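Local structure of leucine-rich-repeat protein (Methanosarcina barkeri, 4WNR) at residues Glu41-Val47 with Lys91-Phe97. The protein binds GDP and magnesium through its Roc G domain, here joined to part of the COR domain; a serine/threonine kinase activity is only inferred. Sequence-based numbering, arbitrary orientation.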
ATOM      1  N   GLU A  41      10.967  -0.916 -11.075  1.00 81.37           N
ATOM      2  CA  GLU A  41      10.415  -1.089  -9.729  1.00 79.19           C
ATOM      3  C   GLU A  41       8.895  -1.152  -9.765  1.00 78.53           C
ATOM      4  O   GLU A  41       8.254  -0.413 -10.512  1.00 78.22           O
ATOM      5  CB  GLU A  41      10.855   0.038  -8.789  1.00 78.37           C
ATOM      6  CG  GLU A  41      11.982  -0.344  -7.842  1.00 78.96           C
ATOM      7  CD  GLU A  41      12.077   0.558  -6.624  1.00 79.46           C
ATOM      8  OE1 GLU A  41      11.106   1.282  -6.325  1.00 80.51           O
ATOM      9  OE2 GLU A  41      13.128   0.536  -5.949  1.00 81.14           O
ATOM     10  N   VAL A  42       8.331  -2.043  -8.950  1.00 77.01           N
ATOM     11  CA  VAL A  42       6.881  -2.211  -8.847  1.00 75.27           C
ATOM     12  C   VAL A  42       6.497  -2.460  -7.396  1.00 73.64           C
ATOM     13  O   VAL A  42       7.203  -3.166  -6.673  1.00 74.06           O
ATOM     14  CB  VAL A  42       6.373  -3.412  -9.675  1.00 76.01           C
ATOM     15  CG1 VAL A  42       4.859  -3.352  -9.831  1.00 76.04           C
ATOM     16  CG2 VAL A  42       7.035  -3.463 -11.042  1.00 77.66           C
ATOM     17  N   LYS A  43       5.376  -1.881  -6.979  1.00 72.05           N
ATOM     18  CA  LYS A  43       4.786  -2.189  -5.680  1.00 70.94           C
ATOM     19  C   LYS A  43       3.805  -3.345  -5.850  1.00 68.24           C
ATOM     20  O   LYS A  43       2.911  -3.285  -6.694  1.00 67.01           O
ATOM     21  CB  LYS A  43       4.071  -0.968  -5.096  1.00 72.03           C
ATOM     22  CG  LYS A  43       3.575  -1.180  -3.672  1.00 72.58           C
ATOM     23  CD  LYS A  43       3.181   0.122  -2.992  1.00 72.83           C
ATOM     24  CE  LYS A  43       1.883   0.677  -3.549  1.00 72.99           C
ATOM     25  NZ  LYS A  43       1.504   1.961  -2.899  1.00 73.17           N
ATOM     26  N   VAL A  44       3.989  -4.398  -5.057  1.00 67.01           N
ATOM     27  CA  VAL A  44       3.094  -5.554  -5.077  1.00 66.99           C
ATOM     28  C   VAL A  44       2.251  -5.547  -3.805  1.00 66.38           C
ATOM     29  O   VAL A  44       2.786  -5.536  -2.695  1.00 66.63           O
ATOM     30  CB  VAL A  44       3.871  -6.881  -5.200  1.00 66.64           C
ATOM     31  CG1 VAL A  44       2.923  -8.072  -5.150  1.00 66.02           C
ATOM     32  CG2 VAL A  44       4.664  -6.909  -6.496  1.00 66.45           C
ATOM     33  N   LEU A  45       0.933  -5.564  -3.977  1.00 65.27           N
ATOM     34  CA  LEU A  45      -0.005  -5.435  -2.864  1.00 64.65           C
ATOM     35  C   LEU A  45      -0.717  -6.753  -2.572  1.00 63.63           C
ATOM     36  O   LEU A  45      -1.548  -7.204  -3.363  1.00 62.07           O
ATOM     37  CB  LEU A  45      -1.033  -4.346  -3.175  1.00 65.82           C
ATOM     38  CG  LEU A  45      -0.461  -2.925  -3.254  1.00 66.86           C
ATOM     39  CD1 LEU A  45      -1.323  -2.031  -4.129  1.00 67.22           C
ATOM     40  CD2 LEU A  45      -0.305  -2.324  -1.864  1.00 67.27           C
ATOM     41  N   LEU A  46      -0.378  -7.366  -1.438  1.00 63.49           N
ATOM     42  CA  LEU A  46      -1.068  -8.564  -0.961  1.00 63.25           C
ATOM     43  C   LEU A  46      -2.398  -8.136  -0.348  1.00 62.67           C
ATOM     44  O   LEU A  46      -2.422  -7.468   0.682  1.00 63.42           O
ATOM     45  CB  LEU A  46      -0.225  -9.311   0.084  1.00 64.33           C
ATOM     46  CG  LEU A  46       0.972 -10.164  -0.363  1.00 64.15           C
ATOM     47  CD1 LEU A  46       0.521 -11.357  -1.193  1.00 63.97           C
ATOM     48  CD2 LEU A  46       2.001  -9.338  -1.120  1.00 64.59           C
ATOM     49  N   VAL A  47      -3.501  -8.499  -0.994  1.00 62.43           N
ATOM     50  CA  VAL A  47      -4.836  -8.130  -0.508  1.00 62.73           C
ATOM     51  C   VAL A  47      -5.757  -9.343  -0.412  1.00 63.24           C
ATOM     52  O   VAL A  47      -5.528 -10.370  -1.050  1.00 62.01           O
ATOM     53  CB  VAL A  47      -5.492  -7.035  -1.377  1.00 63.06           C
ATOM     54  CG1 VAL A  47      -4.728  -5.728  -1.239  1.00 63.03           C
ATOM     55  CG2 VAL A  47      -5.574  -7.456  -2.838  1.00 63.55           C
ATOM     56  N   LYS A  91      13.328  -5.060  -9.315  1.00 84.97           N
ATOM     57  CA  LYS A  91      13.157  -4.715  -7.902  1.00 83.20           C
ATOM     58  C   LYS A  91      11.669  -4.688  -7.546  1.00 80.45           C
ATOM     59  O   LYS A  91      10.871  -4.051  -8.232  1.00 78.27           O
ATOM     60  CB  LYS A  91      13.807  -3.362  -7.611  1.00 83.29           C
ATOM     61  CG  LYS A  91      15.328  -3.379  -7.718  1.00 84.87           C
ATOM     62  CD  LYS A  91      15.897  -2.040  -8.170  1.00 86.50           C
ATOM     63  CE  LYS A  91      15.880  -0.999  -7.061  1.00 86.70           C
ATOM     64  NZ  LYS A  91      17.007  -1.172  -6.105  1.00 87.62           N
ATOM     65  N   VAL A  92      11.306  -5.387  -6.473  1.00 78.50           N
ATOM     66  CA  VAL A  92       9.905  -5.548  -6.080  1.00 76.77           C
ATOM     67  C   VAL A  92       9.698  -5.142  -4.625  1.00 74.73           C
ATOM     68  O   VAL A  92      10.486  -5.504  -3.752  1.00 73.67           O
ATOM     69  CB  VAL A  92       9.439  -7.007  -6.267  1.00 77.02           C
ATOM     70  CG1 VAL A  92       7.978  -7.168  -5.871  1.00 77.47           C
ATOM     71  CG2 VAL A  92       9.641  -7.450  -7.708  1.00 76.54           C
ATOM     72  N   ASN A  93       8.622  -4.399  -4.378  1.00 73.84           N
ATOM     73  CA  ASN A  93       8.239  -3.986  -3.027  1.00 73.10           C
ATOM     74  C   ASN A  93       6.922  -4.642  -2.609  1.00 70.90           C
ATOM     75  O   ASN A  93       5.845  -4.203  -3.019  1.00 69.19           O
ATOM     76  CB  ASN A  93       8.114  -2.464  -2.959  1.00 74.07           C
ATOM     77  CG  ASN A  93       9.412  -1.755  -3.305  1.00 74.65           C
ATOM     78  OD1 ASN A  93      10.497  -2.212  -2.946  1.00 75.20           O
ATOM     79  ND2 ASN A  93       9.306  -0.626  -4.000  1.00 74.94           N
ATOM     80  N   PHE A  94       7.016  -5.699  -1.805  1.00 69.64           N
ATOM     81  CA  PHE A  94       5.832  -6.405  -1.312  1.00 68.78           C
ATOM     82  C   PHE A  94       5.231  -5.672  -0.120  1.00 67.05           C
ATOM     83  O   PHE A  94       5.926  -5.411   0.861  1.00 64.31           O
ATOM     84  CB  PHE A  94       6.175  -7.837  -0.900  1.00 68.53           C
ATOM     85  CG  PHE A  94       6.384  -8.774  -2.058  1.00 67.31           C
ATOM     86  CD1 PHE A  94       5.311  -9.196  -2.830  1.00 66.36           C
ATOM     87  CD2 PHE A  94       7.651  -9.250  -2.362  1.00 67.35           C
ATOM     88  CE1 PHE A  94       5.502 -10.067  -3.891  1.00 66.85           C
ATOM     89  CE2 PHE A  94       7.847 -10.119  -3.419  1.00 66.73           C
ATOM     90  CZ  PHE A  94       6.772 -10.528  -4.186  1.00 66.66           C
ATOM     91  N   TRP A  95       3.943  -5.351  -0.215  1.00 67.35           N
ATOM     92  CA  TRP A  95       3.201  -4.725   0.881  1.00 67.23           C
ATOM     93  C   TRP A  95       2.225  -5.725   1.496  1.00 66.84           C
ATOM     94  O   TRP A  95       1.336  -6.239   0.813  1.00 65.70           O
ATOM     95  CB  TRP A  95       2.446  -3.494   0.379  1.00 67.51           C
ATOM     96  CG  TRP A  95       3.304  -2.268   0.284  1.00 67.68           C
ATOM     97  CD1 TRP A  95       4.411  -2.103  -0.490  1.00 67.27           C
ATOM     98  CD2 TRP A  95       3.121  -1.036   0.992  1.00 67.76           C
ATOM     99  NE1 TRP A  95       4.933  -0.845  -0.313  1.00 67.71           N
ATOM    100  CE2 TRP A  95       4.160  -0.169   0.592  1.00 67.93           C
ATOM    101  CE3 TRP A  95       2.182  -0.581   1.925  1.00 67.57           C
ATOM    102  CZ2 TRP A  95       4.288   1.130   1.092  1.00 68.52           C
ATOM    103  CZ3 TRP A  95       2.307   0.709   2.422  1.00 68.22           C
ATOM    104  CH2 TRP A  95       3.354   1.549   2.003  1.00 69.03           C
ATOM    105  N   ASP A  96       2.404  -5.993   2.787  1.00 67.95           N
ATOM    106  CA  ASP A  96       1.576  -6.957   3.514  1.00 67.13           C
ATOM    107  C   ASP A  96       0.771  -6.246   4.607  1.00 65.48           C
ATOM    108  O   ASP A  96       1.344  -5.647   5.519  1.00 64.93           O
ATOM    109  CB  ASP A  96       2.464  -8.046   4.125  1.00 67.28           C
ATOM    110  CG  ASP A  96       1.700  -9.315   4.449  1.00 67.53           C
ATOM    111  OD1 ASP A  96       0.760  -9.661   3.700  1.00 65.77           O
ATOM    112  OD2 ASP A  96       2.054  -9.977   5.450  1.00 67.94           O
ATOM    113  N   PHE A  97      -0.553  -6.314   4.502  1.00 64.35           N
ATOM    114  CA  PHE A  97      -1.456  -5.638   5.435  1.00 64.93           C
ATOM    115  C   PHE A  97      -1.984  -6.608   6.489  1.00 65.42           C
ATOM    116  O   PHE A  97      -2.515  -7.668   6.155  1.00 64.77           O
ATOM    117  CB  PHE A  97      -2.626  -5.009   4.676  1.00 65.01           C
ATOM    118  CG  PHE A  97      -2.202  -4.056   3.593  1.00 65.29           C
ATOM    119  CD1 PHE A  97      -1.692  -2.805   3.912  1.00 64.38           C
ATOM    120  CD2 PHE A  97      -2.307  -4.412   2.256  1.00 64.69           C
ATOM    121  CE1 PHE A  97      -1.296  -1.927   2.919  1.00 64.04           C
ATOM    122  CE2 PHE A  97      -1.913  -3.538   1.259  1.00 64.71           C
ATOM    123  CZ  PHE A  97      -1.406  -2.293   1.590  1.00 64.09           C
TER
HETATM  124  O   HOH W   1      -1.365  -7.960   2.846  1.00 43.14           O
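Glu41 reaches across to strand 88-96, between Lys91 and Asn93. Its CG packs on Lys91 CB at 3.5 Å. The carboxylate and the Asn93 amide stand almost at right angles, 83° apart. The two are not hydrogen-bonded to each other: Glu41 OE2 forms a salt bridge with Lys215, and Asn93 ND2 bonds to the backbone O of Leu256. Lys91 NZ stays 4.2 Å from Glu41 OE2, beyond a salt bridge.

Further along the same face, Lys43 runs over Trp95. Its CG lies anti to the backbone N (chi1 -173°), and the chain carries CD over the five-membered ring, 3.6 Å from the centroid, in a CH-pi contact. Lys43 NZ stands high over the six-membered ring, at most a weak attraction, and hydrogen-bonds to the backbone O of Phe110.

The two strands are parallel neighbours in the central sheet of the Roc domain, a Ras-like P-loop G domain. Strand 36-47 leads into the GDP-binding loop. Asn93 N to Val42 O, Val44 N to Asn93 O (2.8 Å) and Trp95 N to Val44 O (2.7 Å) are among the backbone hydrogen bonds that zip them together. The bond to Val44 O is nearly straight, 167° at the hydrogen.

On the other face, Leu46 and Val44 pack against Phe94. Leu46 CD2 meets Phe94 CD1 at 3.7 Å, and Val44 CG1 lies beside the same ring. Leu58 and Leu61 of helix 54-62 also touch Phe94. Leu46 CB lies 3.8 Å from Asp96 OD1. A modelled water sits between Leu46 O, Asp96 OD1 and Phe97 N, but this link is doubtful. The other carboxylate oxygen of Asp96, OD2, bonds to Thr55 OG1, beside the bound magnesium and GDP.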